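Local coordinates for protein protocatechuate decarboxylase (Klebsiella pneumoniae, PDB 5O3M) that decarboxylates 3,4-dihydroxybenzoic acid as a prenylated-flavin-dependent enzyme of the UbiD family and can be used to para-carboxylate catechols, at residues A[26-29]-A[30-34]; A[484-487]-A[488-491]. All blocks are in the same frame, centred on the assembly; numbering follows the deposited sequence.

Interaction 1: residues A[26-29]-A[30-34]; sequences QDLR and DAIAL
One face of the Asp30 carboxylate is covered by Asp27 OD1, which stands almost directly above Asp30 CG at 3.4 Å; the two carboxylate planes are 43° apart. At the edge of the Asp30 group the backbone N of Gln26 binds OD2 at 3.0 Å (Gln26 N to Asp30 OD2), using the anti lone pair, and the CG of Gln26 leans on that same oxygen. Gln26 OE1 accepts a hydrogen bond from Arg263. Asp27 OD1 also accepts the backbone N of Asp30 at 2.9 Å, in a nearly straight bond (177°). Asp27 occupies the N-cap position of helix 28-36, and this is its capping bond; its CG, lying between the backbone N and the carbonyl carbon (chi1 62°), turns the carboxylate back over the first turn. Arg280 and Arg332 form salt bridges with Asp27 OD2, and their charge probably offsets the closeness of the two acids. The helix proper follows with i to i+4 hydrogen bonds, Ile32 N to Leu28 O at 2.9 Å and Ala33 N to Arg29 O at 2.8 Å. Leu28 CG touches Ile32 CD1 (4.2 Å), while the extended Arg29 chain runs outward to a salt bridge with Glu282.

Interaction 2: residues A[484-487]-A[488-491]; sequences TVPW and ALKS. With 9JE (pentane-1,5-diol), chain H.
Lys490 runs alongside Trp487, its CD 3.4 Å from Trp487 CE3 in an oblique approach. A chi1 of 169° sets Trp487 CG opposite the backbone N and beside the carbonyl carbon, which leaves the CE3 corner of the indole next to the lysine chain. After an extended start that chain bends about CG-CD (chi3 59°) and again about CD-CE (chi4 79°), which carries the ammonium toward the bound pentane-1,5-diol: Lys490 NZ donates to O01 of the diol at 3.0 Å. A water accepts from Lys490 NZ (2.9 Å) and lies 2.8 Å from Val485 O, to which it can donate. Val485 divides its methyls, CG1 packing against Lys490 CA at 3.7 Å and CG2 facing the diol. On another side of the turn, Leu489 CD1 rests 3.8 Å from CG of the Pro486 ring, and Pro486 also packs on Tyr466 of a second subunit and Arg471 of a third. The backbone here is 3-10 in character: Leu489 N bonds Pro486 O (2.9 Å) from above the carbonyl plane, and Lys490 N reaches Trp487 O in a weak bond of 3.3 Å. This turn follows strand 475-482 and lies beside strand 417-422, where Asp422 accepts from Val485 N.

How the interactions relate
Interaction 1 comes first along the chain and interaction 2 close to its C-terminal end, in series. Their centres are 48 Å apart and their nearest atoms about 35 Å, so neither touches the other. Residues 26-34 begin helix 28-36, and most of their charged partners, Arg280, Glu282 and Arg332, sit on loops next to strands 276-278, 283-289 and 323-331, the last two in the antiparallel sheet of seven strands. Residues 484-491 follow strand 475-482 of the separate five-stranded mixed sheet and contribute Val485 and Lys490 to a pentane-1,5-diol pocket. The first contact thus ties the N-terminal helix to its own chain, whereas the second also meets neighbouring subunits of the six-chain assembly.

Interaction 1: residues A[26-29]-A[30-34]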
loop_
_atom_site.group_PDB
_atom_site.type_symbol
_atom_site.label_atom_id
_atom_site.label_comp_id
_atom_site.label_asym_id
_atom_site.label_seq_id
_atom_site.Cartn_x
_atom_site.Cartn_y
_atom_site.Cartn_z
ATOM N N GLN A 26 -50.526 17.341 19.512
ATOM C CA GLN A 26 -49.955 17.801 20.776
ATOM C C GLN A 26 -49.563 16.671 21.724
ATOM O O GLN A 26 -48.922 16.940 22.746
ATOM C CB GLN A 26 -50.912 18.773 21.502
ATOM C CG GLN A 26 -52.164 18.137 22.122
ATOM C CD GLN A 26 -52.872 19.030 23.158
ATOM O OE1 GLN A 26 -52.265 19.912 23.775
ATOM N NE2 GLN A 26 -54.163 18.793 23.346
ATOM N N ASP A 27 -49.898 15.423 21.417
ATOM C CA ASP A 27 -49.497 14.304 22.255
ATOM C C ASP A 27 -49.478 13.048 21.396
ATOM O O ASP A 27 -49.695 13.104 20.181
ATOM C CB ASP A 27 -50.419 14.155 23.472
ATOM C CG ASP A 27 -51.883 13.852 23.092
ATOM O OD1 ASP A 27 -52.154 13.316 21.990
ATOM O OD2 ASP A 27 -52.764 14.153 23.916
ATOM N N LEU A 28 -49.223 11.907 22.046
ATOM C CA LEU A 28 -49.067 10.645 21.327
ATOM C C LEU A 28 -50.373 10.194 20.676
ATOM O O LEU A 28 -50.360 9.661 19.559
ATOM C CB LEU A 28 -48.554 9.567 22.277
ATOM C CG LEU A 28 -48.439 8.140 21.732
ATOM C CD1 LEU A 28 -47.381 8.007 20.619
ATOM C CD2 LEU A 28 -48.127 7.197 22.869
ATOM N N ARG A 29 -51.507 10.365 21.362
ATOM C CA ARG A 29 -52.784 9.951 20.781
ATOM C C ARG A 29 -53.101 10.731 19.511
ATOM O O ARG A 29 -53.514 10.141 18.503
ATOM C CB ARG A 29 -53.908 10.074 21.822
ATOM C CG ARG A 29 -53.673 9.074 22.959
ATOM C CD ARG A 29 -54.743 9.043 24.048
ATOM N NE ARG A 29 -54.222 8.260 25.161
ATOM C CZ ARG A 29 -54.929 7.803 26.187
ATOM N NH1 ARG A 29 -56.239 8.033 26.272
ATOM N NH2 ARG A 29 -54.310 7.104 27.136
ATOM N N ASP A 30 -52.891 12.055 19.518
ATOM C CA ASP A 30 -53.041 12.810 18.272
ATOM C C ASP A 30 -52.201 12.200 17.162
ATOM O O ASP A 30 -52.642 12.119 16.009
ATOM C CB ASP A 30 -52.652 14.277 18.457
ATOM C CG ASP A 30 -53.577 15.015 19.382
ATOM O OD1 ASP A 30 -54.638 14.464 19.732
ATOM O OD2 ASP A 30 -53.231 16.146 19.774
ATOM N N ALA A 31 -50.982 11.761 17.486
ATOM C CA ALA A 31 -50.105 11.216 16.451
ATOM C C ALA A 31 -50.651 9.907 15.908
ATOM O O ALA A 31 -50.610 9.666 14.695
ATOM C CB ALA A 31 -48.690 11.024 16.997
ATOM N N ILE A 32 -51.159 9.047 16.796
ATOM C CA ILE A 32 -51.806 7.811 16.363
ATOM C C ILE A 32 -53.013 8.123 15.486
ATOM O O ILE A 32 -53.273 7.432 14.493
ATOM C CB ILE A 32 -52.206 6.964 17.588
ATOM C CG1 ILE A 32 -50.968 6.550 18.386
ATOM C CG2 ILE A 32 -53.042 5.757 17.156
ATOM C CD1 ILE A 32 -51.292 5.817 19.670
ATOM N N ALA A 33 -53.775 9.160 15.849
ATOM C CA ALA A 33 -54.926 9.551 15.039
ATOM C C ALA A 33 -54.493 9.962 13.635
ATOM O O ALA A 33 -55.145 9.606 12.646
ATOM C CB ALA A 33 -55.696 10.684 15.726
ATOM N N LEU A 34 -53.390 10.708 13.520
ATOM C CA LEU A 34 -52.905 11.070 12.191
ATOM C C LEU A 34 -52.545 9.828 11.391
ATOM O O LEU A 34 -52.859 9.730 10.202
ATOM C CB LEU A 34 -51.701 12.007 12.289
ATOM C CG LEU A 34 -51.245 12.529 10.919
ATOM C CD1 LEU A 34 -51.011 14.022 10.962
ATOM C CD2 LEU A 34 -49.989 11.805 10.431
#

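Interaction 2: residues A[484-487]-A[488-491]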
loop_
_atom_site.group_PDB
_atom_site.type_symbol
_atom_site.label_atom_id
_atom_site.label_comp_id
_atom_site.label_asym_id
_atom_site.label_seq_id
_atom_site.Cartn_x
_atom_site.Cartn_y
_atom_site.Cartn_z
ATOM N N THR A 484 -18.055 9.248 -6.804
ATOM C CA THR A 484 -18.376 10.358 -7.695
ATOM C C THR A 484 -17.572 10.217 -8.988
ATOM O O THR A 484 -16.427 9.754 -8.980
ATOM C CB THR A 484 -18.095 11.707 -7.016
ATOM O OG1 THR A 484 -16.680 11.890 -6.832
ATOM C CG2 THR A 484 -18.783 11.750 -5.633
ATOM N N VAL A 485 -18.198 10.572 -10.101
ATOM C CA VAL A 485 -17.500 10.561 -11.388
ATOM C C VAL A 485 -16.410 11.631 -11.368
ATOM O O VAL A 485 -16.675 12.775 -10.945
ATOM C CB VAL A 485 -18.495 10.811 -12.537
ATOM C CG1 VAL A 485 -17.770 10.869 -13.872
ATOM C CG2 VAL A 485 -19.620 9.755 -12.545
ATOM N N PRO A 486 -15.172 11.322 -11.771
ATOM C CA PRO A 486 -14.147 12.370 -11.883
ATOM C C PRO A 486 -14.622 13.501 -12.784
ATOM O O PRO A 486 -15.157 13.269 -13.868
ATOM C CB PRO A 486 -12.946 11.628 -12.494
ATOM C CG PRO A 486 -13.142 10.173 -12.089
ATOM C CD PRO A 486 -14.652 9.986 -12.117
ATOM N N TRP A 487 -14.406 14.739 -12.332
ATOM C CA TRP A 487 -14.913 15.899 -13.059
ATOM C C TRP A 487 -14.637 15.798 -14.562
ATOM O O TRP A 487 -15.526 16.026 -15.392
ATOM C CB TRP A 487 -14.310 17.181 -12.481
ATOM C CG TRP A 487 -14.593 18.369 -13.369
ATOM C CD1 TRP A 487 -13.750 18.919 -14.294
ATOM C CD2 TRP A 487 -15.821 19.109 -13.453
ATOM N NE1 TRP A 487 -14.373 19.959 -14.943
ATOM C CE2 TRP A 487 -15.644 20.097 -14.452
ATOM C CE3 TRP A 487 -17.052 19.032 -12.783
ATOM C CZ2 TRP A 487 -16.643 21.014 -14.785
ATOM C CZ3 TRP A 487 -18.051 19.943 -13.119
ATOM C CH2 TRP A 487 -17.840 20.922 -14.115
ATOM N N ALA A 488 -13.414 15.427 -14.931
ATOM C CA ALA A 488 -13.013 15.482 -16.334
ATOM C C ALA A 488 -13.747 14.467 -17.200
ATOM O O ALA A 488 -13.800 14.635 -18.420
ATOM C CB ALA A 488 -11.495 15.260 -16.441
ATOM N N LEU A 489 -14.312 13.424 -16.603
ATOM C CA LEU A 489 -14.928 12.329 -17.342
ATOM C C LEU A 489 -16.462 12.371 -17.329
ATOM O O LEU A 489 -17.101 11.451 -17.852
ATOM C CB LEU A 489 -14.439 11.002 -16.768
ATOM C CG LEU A 489 -12.913 10.982 -16.593
ATOM C CD1 LEU A 489 -12.440 9.762 -15.797
ATOM C CD2 LEU A 489 -12.215 11.065 -17.982
ATOM N N LYS A 490 -17.068 13.417 -16.760
ATOM C CA LYS A 490 -18.510 13.381 -16.497
ATOM C C LYS A 490 -19.337 13.169 -17.764
ATOM O O LYS A 490 -20.391 12.533 -17.702
ATOM C CB LYS A 490 -18.917 14.653 -15.767
ATOM C CG LYS A 490 -18.311 14.680 -14.318
ATOM C CD LYS A 490 -18.502 16.026 -13.626
ATOM C CE LYS A 490 -19.989 16.366 -13.530
ATOM N NZ LYS A 490 -20.642 15.638 -12.437
ATOM N N SER A 491 -18.856 13.619 -18.934
ATOM C CA SER A 491 -19.632 13.416 -20.159
ATOM C C SER A 491 -19.771 11.941 -20.531
ATOM O O SER A 491 -20.659 11.593 -21.308
ATOM C CB SER A 491 -19.021 14.200 -21.332
ATOM O OG SER A 491 -17.790 13.618 -21.743
HETATM C C02 9JE H . -22.762 12.230 -12.614
HETATM C C03 9JE H . -23.808 13.323 -12.482
HETATM C C04 9JE H . -24.619 13.605 -13.739
HETATM C C05 9JE H . -25.850 14.416 -13.263
HETATM C C06 9JE H . -26.681 14.855 -14.462
HETATM O O01 9JE H . -21.660 12.871 -13.216
HETATM O O07 9JE H . -26.367 13.875 -15.476
HETATM O O HOH W 1 -19.101 14.171 -10.534
#